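Side-chain contacts in 2,3-dihydroxy-2,3-dihydrophenylpropionate dehydrogenase (Pseudomonas sp. MC1, PDB 5XTF), which catalyses the NAD+-dependent oxidation of naphthalene cis-dihydrodiol to 1,2-dihydroxynaphthalene as a tetrameric enzyme of the short-chain dehydrogenase/reductase family: residues G76-R79 with T83-K86; K134-G139 with V154-S159; E58-L63 with L71-G76; S42-L45 with C49-A52; V160-V165 with A178-V183. One frame throughout, in Å; residues are numbered along the deposited sequence.

Interaction 1 of 5, residues G76-R79 with T83-K86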
# COMPACT_ATOMS: atom_id res chain seq x y z
N GLY B 76 -23.85 -24.13 -13.14
CA GLY B 76 -23.01 -25.03 -12.37
C GLY B 76 -22.14 -24.30 -11.37
O GLY B 76 -22.30 -23.10 -11.13
N ASP B 77 -21.19 -25.04 -10.82
CA ASP B 77 -20.39 -24.62 -9.66
C ASP B 77 -19.00 -24.22 -10.12
O ASP B 77 -18.29 -25.01 -10.77
CB ASP B 77 -20.33 -25.76 -8.64
CG ASP B 77 -19.73 -25.33 -7.33
OD1 ASP B 77 -18.81 -24.48 -7.32
OD2 ASP B 77 -20.19 -25.85 -6.31
N VAL B 78 -18.60 -22.98 -9.79
CA VAL B 78 -17.32 -22.46 -10.24
C VAL B 78 -16.14 -23.20 -9.59
O VAL B 78 -15.03 -23.23 -10.15
CB VAL B 78 -17.29 -20.93 -10.00
CG1 VAL B 78 -16.97 -20.61 -8.57
CG2 VAL B 78 -16.33 -20.24 -10.95
N ARG B 79 -16.36 -23.88 -8.46
CA ARG B 79 -15.32 -24.69 -7.83
C ARG B 79 -14.99 -25.95 -8.60
O ARG B 79 -14.08 -26.66 -8.19
CB ARG B 79 -15.72 -25.07 -6.42
CG ARG B 79 -15.74 -23.93 -5.47
CD ARG B 79 -16.29 -24.38 -4.15
NE ARG B 79 -17.71 -24.67 -4.23
CZ ARG B 79 -18.43 -25.09 -3.20
NH1 ARG B 79 -17.85 -25.27 -2.01
NH2 ARG B 79 -19.73 -25.33 -3.35
N THR B 83 -16.44 -27.37 -15.20
CA THR B 83 -17.46 -26.37 -15.48
C THR B 83 -16.85 -25.10 -16.09
O THR B 83 -17.42 -24.52 -17.03
CB THR B 83 -18.22 -26.03 -14.19
OG1 THR B 83 -18.97 -27.17 -13.75
CG2 THR B 83 -19.17 -24.84 -14.42
N ASN B 84 -15.69 -24.67 -15.57
CA ASN B 84 -15.00 -23.51 -16.14
C ASN B 84 -14.56 -23.79 -17.58
O ASN B 84 -14.68 -22.93 -18.45
CB ASN B 84 -13.77 -23.14 -15.29
CG ASN B 84 -14.14 -22.62 -13.93
OD1 ASN B 84 -13.85 -23.25 -12.91
ND2 ASN B 84 -14.74 -21.45 -13.89
N GLU B 85 -14.03 -24.99 -17.83
CA GLU B 85 -13.70 -25.38 -19.19
C GLU B 85 -14.94 -25.36 -20.08
O GLU B 85 -14.90 -24.86 -21.21
CB GLU B 85 -13.04 -26.75 -19.19
CG GLU B 85 -11.66 -26.74 -18.55
CD GLU B 85 -11.08 -28.13 -18.33
OE1 GLU B 85 -11.86 -29.07 -18.07
OE2 GLU B 85 -9.84 -28.27 -18.44
N LYS B 86 -16.05 -25.87 -19.57
CA LYS B 86 -17.30 -25.88 -20.32
C LYS B 86 -17.73 -24.47 -20.69
O LYS B 86 -18.06 -24.19 -21.85
CB LYS B 86 -18.37 -26.59 -19.49
CG LYS B 86 -19.69 -26.88 -20.20
CD LYS B 86 -20.54 -27.71 -19.23
CE LYS B 86 -22.03 -27.52 -19.42
NZ LYS B 86 -22.33 -27.24 -20.83
O HOH W 1 -20.61 -27.66 -11.67
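T83, in the first part of helix 81-95, presses its CB against the carbonyl oxygen of D77 at 3.6 Å. Its methyl comes up against the glycine, T83 CG2 lying 4.3 Å from G76 C. G76 has phi 163° and psi -169°, a backbone shape suited to glycine, which lets the loop turn close beside the threonine. One step along, V78 and N84 meet with their side chains at a slant. V78 CG2, anti to its backbone N, is the branch that faces the asparagine amide, while N84, the buried member of the group, also lies against the carbonyl of V78. This is the dense side, backed by L53 of strand 49-54, which touches both V78 and T83, and by S135 of helix 118-150.

The other side is polar and more open. A water bridges the segments, accepting from D77 N at 2.8 Å and donating to T83 OG1 at 2.7 Å; the same hydroxyl is also hydrogen-bonded to D80. D77 directs its CB away from the helix, and its carboxylate is gripped side-on by exposed R79, with R79 NE to D77 OD1 at 3.3 Å in the guanidinium plane and R79 NH2 to D77 OD2 at 3.0 Å. D77 OD1 further accepts from the backbone N of R79 at 2.8 Å; these three bonds, apart from a weak fourth from R79 NE to OD2, fix the rotation of the carboxylate. The backbone bond defines an Asx turn, placed after strand 72-75 of the Rossmann fold, where D77 and V78 belong to the NAD+ site.

Interaction 2 of 5, residues K134-G139 with V154-S159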
# COMPACT_ATOMS: atom_id res chain seq x y z
N LYS B 134 -9.27 -20.02 -5.29
CA LYS B 134 -8.90 -21.15 -6.13
C LYS B 134 -9.67 -21.15 -7.45
O LYS B 134 -9.11 -21.40 -8.52
CB LYS B 134 -9.10 -22.47 -5.39
CG LYS B 134 -8.29 -23.56 -6.04
CD LYS B 134 -8.61 -24.95 -5.51
CE LYS B 134 -7.72 -25.98 -6.23
NZ LYS B 134 -7.83 -27.36 -5.68
N SER B 135 -10.96 -20.84 -7.40
CA SER B 135 -11.72 -20.88 -8.64
C SER B 135 -11.42 -19.68 -9.55
O SER B 135 -11.70 -19.75 -10.75
CB SER B 135 -13.21 -20.98 -8.35
OG SER B 135 -13.72 -19.72 -7.96
N TYR B 136 -10.81 -18.60 -9.04
CA TYR B 136 -10.24 -17.60 -9.94
C TYR B 136 -9.08 -18.20 -10.73
O TYR B 136 -8.99 -18.03 -11.95
CB TYR B 136 -9.77 -16.36 -9.19
CG TYR B 136 -10.85 -15.39 -8.76
CD1 TYR B 136 -12.20 -15.72 -8.83
CD2 TYR B 136 -10.50 -14.14 -8.27
CE1 TYR B 136 -13.17 -14.80 -8.43
CE2 TYR B 136 -11.46 -13.23 -7.87
CZ TYR B 136 -12.79 -13.56 -7.95
OH TYR B 136 -13.69 -12.62 -7.53
N PHE B 137 -8.18 -18.93 -10.04
CA PHE B 137 -7.10 -19.64 -10.72
C PHE B 137 -7.65 -20.60 -11.77
O PHE B 137 -7.12 -20.68 -12.89
CB PHE B 137 -6.25 -20.41 -9.71
CG PHE B 137 -5.23 -19.56 -8.99
CD1 PHE B 137 -5.48 -19.08 -7.70
CD2 PHE B 137 -4.01 -19.25 -9.58
CE1 PHE B 137 -4.54 -18.31 -7.03
CE2 PHE B 137 -3.07 -18.48 -8.92
CZ PHE B 137 -3.34 -18.01 -7.64
N SER B 138 -8.72 -21.32 -11.44
CA SER B 138 -9.29 -22.31 -12.36
C SER B 138 -9.88 -21.65 -13.61
O SER B 138 -9.57 -22.06 -14.73
CB SER B 138 -10.34 -23.15 -11.62
OG SER B 138 -11.04 -24.03 -12.50
N GLY B 139 -10.71 -20.62 -13.43
CA GLY B 139 -11.23 -19.88 -14.57
C GLY B 139 -10.14 -19.33 -15.48
O GLY B 139 -10.23 -19.42 -16.71
N VAL B 154 -8.07 -10.05 -18.34
CA VAL B 154 -8.77 -10.63 -17.20
C VAL B 154 -9.17 -9.51 -16.26
O VAL B 154 -8.39 -8.57 -16.04
CB VAL B 154 -7.89 -11.66 -16.46
CG1 VAL B 154 -8.61 -12.21 -15.27
CG2 VAL B 154 -7.51 -12.76 -17.40
N VAL B 155 -10.37 -9.59 -15.70
CA VAL B 155 -10.79 -8.72 -14.60
C VAL B 155 -11.29 -9.61 -13.49
O VAL B 155 -12.16 -10.46 -13.72
CB VAL B 155 -11.88 -7.72 -15.00
CG1 VAL B 155 -12.07 -6.70 -13.87
CG2 VAL B 155 -11.53 -7.03 -16.30
N MET B 156 -10.73 -9.45 -12.29
CA MET B 156 -11.18 -10.14 -11.11
C MET B 156 -11.94 -9.19 -10.21
O MET B 156 -11.63 -7.99 -10.13
CB MET B 156 -10.01 -10.75 -10.34
CG MET B 156 -9.35 -11.94 -11.02
SD MET B 156 -7.80 -12.42 -10.22
CE MET B 156 -6.60 -11.51 -11.17
N THR B 157 -12.94 -9.72 -9.53
CA THR B 157 -13.60 -8.98 -8.46
C THR B 157 -12.80 -9.20 -7.18
O THR B 157 -12.70 -10.33 -6.68
CB THR B 157 -15.05 -9.43 -8.32
OG1 THR B 157 -15.79 -9.09 -9.50
CG2 THR B 157 -15.70 -8.79 -7.11
N ALA B 158 -12.20 -8.13 -6.67
CA ALA B 158 -11.58 -8.12 -5.35
C ALA B 158 -12.65 -7.67 -4.36
O ALA B 158 -13.77 -8.18 -4.40
CB ALA B 158 -10.35 -7.22 -5.33
N SER B 159 -12.33 -6.70 -3.51
CA SER B 159 -13.25 -6.26 -2.45
C SER B 159 -12.62 -5.10 -1.69
O SER B 159 -11.40 -4.90 -1.72
CB SER B 159 -13.57 -7.43 -1.50
OG SER B 159 -14.38 -7.04 -0.41
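Beside the NAD+ site of the Rossmann fold, helix 118-150 is tied to the C-terminal end of strand 153-157 by one buried tyrosine. The Y136 ring reaches from the helix to the strand, and its OH donates to the carbonyl oxygen of T157 at 2.6 Å. The acceptor lies at the ring edge, close to the ring plane. At the acceptor, the hydroxyl lies in the carbonyl plane on a lone pair, with a C=O...donor angle of 129°.

M156 supplies the apolar half. Its CG lies 3.7 Å from Y136 CD2, oblique to the ring, and its CB is 3.8 Å from Y136 CE2. The thioether makes a Met-aromatic contact: M156 SD is 4.9 Å from the centroid of the Y136 ring and 61° off the ring normal. The methionine first points at the helix, but the bend at its last torsion carries the methyl away, toward V183 of helix 170-190. M182 of that helix also touches Y136.

T157 links the contact to the cofactor residues. Its OG1 is hydrogen-bonded to N104, an NAD+-binding residue, and to Y250. The T157 carbonyl oxygen is shared between the short phenol bond and a weak bond from K176 NZ, a pairing that would be expected to polarise the carbonyl and that gives the buried tyrosine hydroxyl an acceptor.

Interaction 3 of 5, residues E58-L63 with L71-G76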
# COMPACT_ATOMS: atom_id res chain seq x y z
N GLU B 58 -32.88 -21.24 -11.77
CA GLU B 58 -33.68 -20.03 -11.58
C GLU B 58 -32.95 -18.81 -12.10
O GLU B 58 -33.55 -17.93 -12.73
CB GLU B 58 -34.01 -19.83 -10.10
CG GLU B 58 -35.02 -20.80 -9.51
CD GLU B 58 -34.49 -22.21 -9.40
OE1 GLU B 58 -35.16 -23.14 -9.90
OE2 GLU B 58 -33.42 -22.41 -8.80
N GLN B 59 -31.65 -18.74 -11.82
CA GLN B 59 -30.86 -17.63 -12.32
C GLN B 59 -30.71 -17.71 -13.83
O GLN B 59 -30.67 -16.69 -14.51
CB GLN B 59 -29.51 -17.61 -11.63
CG GLN B 59 -29.52 -17.45 -10.13
CD GLN B 59 -28.13 -17.51 -9.55
OE1 GLN B 59 -27.27 -18.23 -10.06
NE2 GLN B 59 -27.89 -16.74 -8.51
N GLU B 60 -30.65 -18.93 -14.38
CA GLU B 60 -30.69 -19.09 -15.82
C GLU B 60 -31.97 -18.50 -16.39
O GLU B 60 -31.94 -17.78 -17.39
CB GLU B 60 -30.55 -20.56 -16.19
CG GLU B 60 -30.45 -20.80 -17.67
CD GLU B 60 -30.35 -22.27 -17.99
OE1 GLU B 60 -30.92 -23.07 -17.21
OE2 GLU B 60 -29.69 -22.62 -18.99
N ALA B 61 -33.11 -18.78 -15.76
CA ALA B 61 -34.39 -18.29 -16.26
C ALA B 61 -34.46 -16.77 -16.16
O ALA B 61 -35.04 -16.11 -17.04
CB ALA B 61 -35.54 -18.93 -15.48
N LEU B 62 -33.88 -16.21 -15.10
CA LEU B 62 -33.78 -14.76 -15.00
C LEU B 62 -33.06 -14.18 -16.22
O LEU B 62 -33.50 -13.17 -16.78
CB LEU B 62 -33.06 -14.41 -13.70
CG LEU B 62 -33.04 -12.99 -13.13
CD1 LEU B 62 -32.44 -13.08 -11.73
CD2 LEU B 62 -32.22 -12.02 -13.97
N LEU B 63 -31.96 -14.80 -16.65
CA LEU B 63 -31.19 -14.27 -17.77
C LEU B 63 -31.90 -14.48 -19.10
O LEU B 63 -31.73 -13.67 -20.02
CB LEU B 63 -29.80 -14.90 -17.82
CG LEU B 63 -28.80 -14.46 -16.75
CD1 LEU B 63 -27.48 -15.18 -16.97
CD2 LEU B 63 -28.59 -12.94 -16.80
N LEU B 71 -27.48 -14.86 -25.09
CA LEU B 71 -26.36 -15.24 -24.24
C LEU B 71 -26.04 -16.71 -24.41
O LEU B 71 -26.85 -17.51 -24.88
CB LEU B 71 -26.66 -14.96 -22.76
CG LEU B 71 -27.16 -13.57 -22.42
CD1 LEU B 71 -27.40 -13.46 -20.94
CD2 LEU B 71 -26.20 -12.50 -22.91
N GLU B 72 -24.82 -17.06 -24.03
CA GLU B 72 -24.44 -18.45 -23.82
C GLU B 72 -24.35 -18.63 -22.32
O GLU B 72 -23.64 -17.87 -21.65
CB GLU B 72 -23.10 -18.75 -24.50
CG GLU B 72 -22.78 -20.22 -24.63
CD GLU B 72 -23.79 -20.97 -25.51
OE1 GLU B 72 -24.31 -20.39 -26.49
OE2 GLU B 72 -24.06 -22.15 -25.21
N ILE B 73 -25.09 -19.58 -21.78
CA ILE B 73 -25.25 -19.73 -20.34
C ILE B 73 -24.86 -21.15 -19.94
O ILE B 73 -25.28 -22.11 -20.59
CB ILE B 73 -26.68 -19.40 -19.88
CG1 ILE B 73 -27.05 -17.97 -20.28
CG2 ILE B 73 -26.83 -19.60 -18.36
CD1 ILE B 73 -28.51 -17.59 -20.03
N VAL B 74 -24.04 -21.26 -18.91
CA VAL B 74 -23.71 -22.53 -18.28
C VAL B 74 -24.16 -22.44 -16.83
O VAL B 74 -23.89 -21.44 -16.16
CB VAL B 74 -22.20 -22.84 -18.36
CG1 VAL B 74 -21.86 -24.04 -17.54
CG2 VAL B 74 -21.75 -23.02 -19.80
N VAL B 75 -24.88 -23.46 -16.37
CA VAL B 75 -25.33 -23.56 -14.98
C VAL B 75 -24.41 -24.54 -14.27
O VAL B 75 -24.24 -25.68 -14.73
CB VAL B 75 -26.79 -24.04 -14.89
CG1 VAL B 75 -27.15 -24.27 -13.43
CG2 VAL B 75 -27.76 -23.07 -15.58
N GLY B 76 -23.85 -24.13 -13.14
CA GLY B 76 -23.01 -25.03 -12.37
C GLY B 76 -22.14 -24.30 -11.37
O GLY B 76 -22.30 -23.10 -11.13
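E60 lays its aliphatic chain over I73 and V75, with CG 3.9 Å from I73 CG2 and CB 3.8 Å from V75 CG2. The chain leaves its helix with CG anti to the backbone N (chi1 -175°) and stays extended to the carboxyl carbon, and it crosses the V75 side chain at about a right angle. One methyl, V75 CG2, thereby meets the head group too, at 3.6 Å from E60 OE1. The contact with I73 is more slanted, and it is made by the beta-branch methyl rather than by the end of the isoleucine.

That end is used one helical turn later. I73 CD1 approaches L63 CB at 3.7 Å and L63 CD1 at 4.0 Å, while L71 brings its CD1 to 4.2 Å from L63 CB. I73 and L71 form an apolar seat for L63; L63 and L71 are buried, while E60, I73 and V75 are partly exposed. The closest pairs between the segments are apolar throughout or set a methyl against the carboxylate, so packing carries this contact.

The axis of helix segment 58-63 runs nearly antiparallel to that of strand 72-75 (168°), 9.2 Å away at closest approach, as expected for the second half of a beta-alpha-beta crossover from strand 49-54. L63 also touches L37 of helix 34-46, and L71 reaches V50 of the adjoining strand. V74, pointing away from helix 57-67, packs instead on helix 81-95.

Interaction 4 of 5, residues S42-L45 with C49-A52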
# COMPACT_ATOMS: atom_id res chain seq x y z
N SER B 42 -24.61 -4.77 -18.43
CA SER B 42 -23.79 -3.64 -18.86
C SER B 42 -22.99 -3.97 -20.11
O SER B 42 -22.86 -3.13 -21.01
CB SER B 42 -22.87 -3.20 -17.73
OG SER B 42 -23.58 -2.35 -16.85
N PHE B 43 -22.39 -5.16 -20.16
CA PHE B 43 -21.58 -5.50 -21.32
C PHE B 43 -22.45 -5.77 -22.53
O PHE B 43 -22.11 -5.38 -23.66
CB PHE B 43 -20.67 -6.69 -21.00
CG PHE B 43 -19.39 -6.32 -20.28
CD1 PHE B 43 -19.34 -6.25 -18.89
CD2 PHE B 43 -18.23 -6.05 -21.00
CE1 PHE B 43 -18.14 -5.90 -18.22
CE2 PHE B 43 -17.03 -5.71 -20.33
CZ PHE B 43 -16.99 -5.63 -18.94
N LYS B 44 -23.61 -6.41 -22.33
CA LYS B 44 -24.57 -6.55 -23.42
C LYS B 44 -24.98 -5.19 -23.96
O LYS B 44 -25.04 -5.00 -25.18
CB LYS B 44 -25.81 -7.31 -22.94
CG LYS B 44 -26.58 -7.98 -24.04
CD LYS B 44 -25.93 -9.30 -24.41
CE LYS B 44 -26.63 -9.91 -25.61
NZ LYS B 44 -26.38 -9.11 -26.84
N LEU B 45 -25.23 -4.23 -23.07
CA LEU B 45 -25.63 -2.91 -23.52
C LEU B 45 -24.51 -2.20 -24.29
O LEU B 45 -24.79 -1.47 -25.25
CB LEU B 45 -26.09 -2.08 -22.32
CG LEU B 45 -26.72 -0.72 -22.58
CD1 LEU B 45 -27.92 -0.86 -23.52
CD2 LEU B 45 -27.09 -0.06 -21.25
N CYS B 49 -20.75 -9.67 -27.14
CA CYS B 49 -21.32 -11.00 -26.97
C CYS B 49 -20.92 -11.49 -25.59
O CYS B 49 -19.76 -11.36 -25.20
CB CYS B 49 -20.82 -11.96 -28.05
SG CYS B 49 -21.11 -11.39 -29.74
N VAL B 50 -21.88 -12.02 -24.84
CA VAL B 50 -21.69 -12.32 -23.42
C VAL B 50 -21.98 -13.79 -23.18
O VAL B 50 -23.03 -14.31 -23.60
CB VAL B 50 -22.60 -11.45 -22.53
CG1 VAL B 50 -22.46 -11.86 -21.07
CG2 VAL B 50 -22.25 -9.97 -22.73
N SER B 51 -21.06 -14.47 -22.52
CA SER B 51 -21.36 -15.75 -21.91
C SER B 51 -21.27 -15.61 -20.40
O SER B 51 -20.60 -14.72 -19.86
CB SER B 51 -20.43 -16.85 -22.39
OG SER B 51 -19.22 -16.82 -21.69
N ALA B 52 -21.95 -16.51 -19.71
CA ALA B 52 -22.24 -16.30 -18.30
C ALA B 52 -22.34 -17.63 -17.59
O ALA B 52 -23.00 -18.55 -18.08
CB ALA B 52 -23.54 -15.51 -18.12
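In the first beta-alpha-beta unit of the Rossmann fold, strand 25-28, helix 34-46 and strand 49-54, this contact fastens the end of the helix to the start of the second strand. V50 is the strand residue that does the touching, and a single methyl, CG2, makes every close approach. With CG1 anti to the backbone N (chi1 175°), CG2 is left to face the helix, where it rests 3.8 Å from the backbone N of K44 and 4.0 Å from F43 CB.

The two helix residues flank this methyl differently. F43 offers only its CB, because its ring leads off toward Y250, L251 and A254 of helix 248-254 and meets Y48 edge-to-face. K44 comes across obliquely: its chain bends at chi2 (81°), and the bend brings CD to within 4.1 Å of V50 CG2. The same lysine chain also packs on L71. V50 also touches V26 and I28 of strand 25-28.

Each approach here places a methyl against carbon or against the peptide nitrogen, so the attraction is dispersive and without directional preference, and K44 contributes its backbone N and its CD methylene rather than its charge.

Interaction 5 of 5, residues V160-V165 with A178-V183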
# COMPACT_ATOMS: atom_id res chain seq x y z
N VAL B 160 -13.46 -4.32 -1.00
CA VAL B 160 -12.91 -3.35 -0.06
C VAL B 160 -12.15 -4.08 1.04
O VAL B 160 -11.20 -3.53 1.63
CB VAL B 160 -14.00 -2.43 0.53
CG1 VAL B 160 -14.95 -3.21 1.41
CG2 VAL B 160 -13.37 -1.28 1.33
N SER B 161 -12.54 -5.32 1.32
CA SER B 161 -11.83 -6.18 2.25
C SER B 161 -10.43 -6.54 1.77
O SER B 161 -9.64 -7.09 2.55
CB SER B 161 -12.63 -7.46 2.49
OG SER B 161 -13.80 -7.21 3.27
N SER B 162 -10.11 -6.28 0.50
CA SER B 162 -8.74 -6.43 0.04
C SER B 162 -7.80 -5.37 0.59
O SER B 162 -6.58 -5.55 0.53
CB SER B 162 -8.68 -6.39 -1.49
OG SER B 162 -9.57 -7.33 -2.07
N HIS B 163 -8.33 -4.26 1.12
CA HIS B 163 -7.52 -3.12 1.55
C HIS B 163 -7.69 -2.78 3.02
O HIS B 163 -6.72 -2.42 3.68
CB HIS B 163 -7.84 -1.87 0.70
CG HIS B 163 -8.05 -2.18 -0.76
ND1 HIS B 163 -7.00 -2.44 -1.62
CD2 HIS B 163 -9.18 -2.30 -1.49
CE1 HIS B 163 -7.48 -2.70 -2.82
NE2 HIS B 163 -8.80 -2.63 -2.77
N ALA B 164 -8.91 -2.88 3.55
CA ALA B 164 -9.21 -2.46 4.91
C ALA B 164 -9.94 -3.58 5.64
O ALA B 164 -10.37 -4.57 5.04
CB ALA B 164 -10.06 -1.18 4.92
N VAL B 165 -10.08 -3.42 6.96
CA VAL B 165 -10.82 -4.37 7.79
C VAL B 165 -12.22 -3.82 8.02
O VAL B 165 -12.54 -2.71 7.59
CB VAL B 165 -10.11 -4.63 9.12
CG1 VAL B 165 -8.66 -5.02 8.88
CG2 VAL B 165 -10.19 -3.40 10.00
N ALA B 178 -5.54 -12.24 -0.96
CA ALA B 178 -4.93 -13.13 -1.93
C ALA B 178 -5.26 -12.72 -3.36
O ALA B 178 -4.41 -12.79 -4.25
CB ALA B 178 -5.35 -14.58 -1.65
N VAL B 179 -6.49 -12.22 -3.61
CA VAL B 179 -6.84 -11.78 -4.96
C VAL B 179 -5.94 -10.63 -5.41
O VAL B 179 -5.43 -10.63 -6.54
CB VAL B 179 -8.34 -11.41 -5.06
CG1 VAL B 179 -8.66 -10.96 -6.45
CG2 VAL B 179 -9.23 -12.61 -4.68
N LEU B 180 -5.68 -9.66 -4.53
CA LEU B 180 -4.69 -8.63 -4.83
C LEU B 180 -3.37 -9.24 -5.24
O LEU B 180 -2.69 -8.72 -6.14
CB LEU B 180 -4.45 -7.73 -3.64
CG LEU B 180 -5.60 -6.91 -3.10
CD1 LEU B 180 -5.02 -5.93 -2.09
CD2 LEU B 180 -6.31 -6.19 -4.22
N GLY B 181 -2.97 -10.33 -4.59
CA GLY B 181 -1.71 -10.96 -4.93
C GLY B 181 -1.74 -11.56 -6.32
O GLY B 181 -0.78 -11.41 -7.08
N MET B 182 -2.84 -12.23 -6.66
CA MET B 182 -3.01 -12.78 -8.01
C MET B 182 -2.93 -11.69 -9.07
O MET B 182 -2.30 -11.89 -10.12
CB MET B 182 -4.35 -13.49 -8.13
CG MET B 182 -4.58 -14.60 -7.17
SD MET B 182 -6.25 -15.27 -7.41
CE MET B 182 -6.13 -15.96 -9.07
N VAL B 183 -3.60 -10.56 -8.85
CA VAL B 183 -3.60 -9.47 -9.82
C VAL B 183 -2.18 -9.03 -10.14
O VAL B 183 -1.81 -8.84 -11.30
CB VAL B 183 -4.43 -8.28 -9.31
CG1 VAL B 183 -4.25 -7.12 -10.24
CG2 VAL B 183 -5.89 -8.63 -9.21
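L180 leaves helix 170-190 with CG anti to the carbonyl carbon (chi1 -62°) and an extended second torsion (chi2 -170°), which drives both methyls outward into the short 3-10 turn 160-162. The branch point L180 CG arrives 3.5 Å from S162 CB, and L180 CD1 passes only 3.1 Å from S162 O, a tight methyl-to-carbonyl approach. The other methyl, L180 CD2, sits 3.6 Å from S162 CB, so the serine is straddled by the isobutyl fork.

H163 adds a second, lighter contact. S162 CB lies over the centre of one face of the H163 ring, and H163 CE1 meets L180 CD2 at 3.9 Å in an oblique contact. The imidazole is pinned at its far nitrogen, NE2 being hydrogen-bonded to S200. The turn itself is held by V160 O, which accepts from the backbone N of H163 at 3.0 Å and from that of A164 at 3.1 Å. S162 OG is engaged by the backbone carbonyl of K176, an NAD+-binding residue, so the serine gives carbon to L180 and its hydroxyl to the helix.

Strand 266-269 packs against the same residues, V266 touching both H163 and L180. On the next turn of helix 170-190, V183 packs on V266. The carbonyl oxygen of H163 is hydrogen-bonded to K184 of the second subunit, placing this loop at an interface between two subunits of the tetramer.

Following the chain, the five contacts close short local loops one after another, and none encloses or crosses another. Interaction 4 joins helix 34-46 to strand 49-54, and interaction 3 joins helix 57-67 to strand 72-75. The two meet through main-chain bonds between A52 and strand 72-75. Interaction 1 begins on G76, where interaction 3 ends, and leads into helix 81-95. Across a larger gap, interaction 2 pins helix 118-150 to strand 153-157; its S138 lies against N84 of interaction 1. Interaction 5 joins the loop after strand 153-157 to helix 170-190, touching interaction 2 through M182 and V183, on the opposite side of the chain centre from interactions 3 and 4.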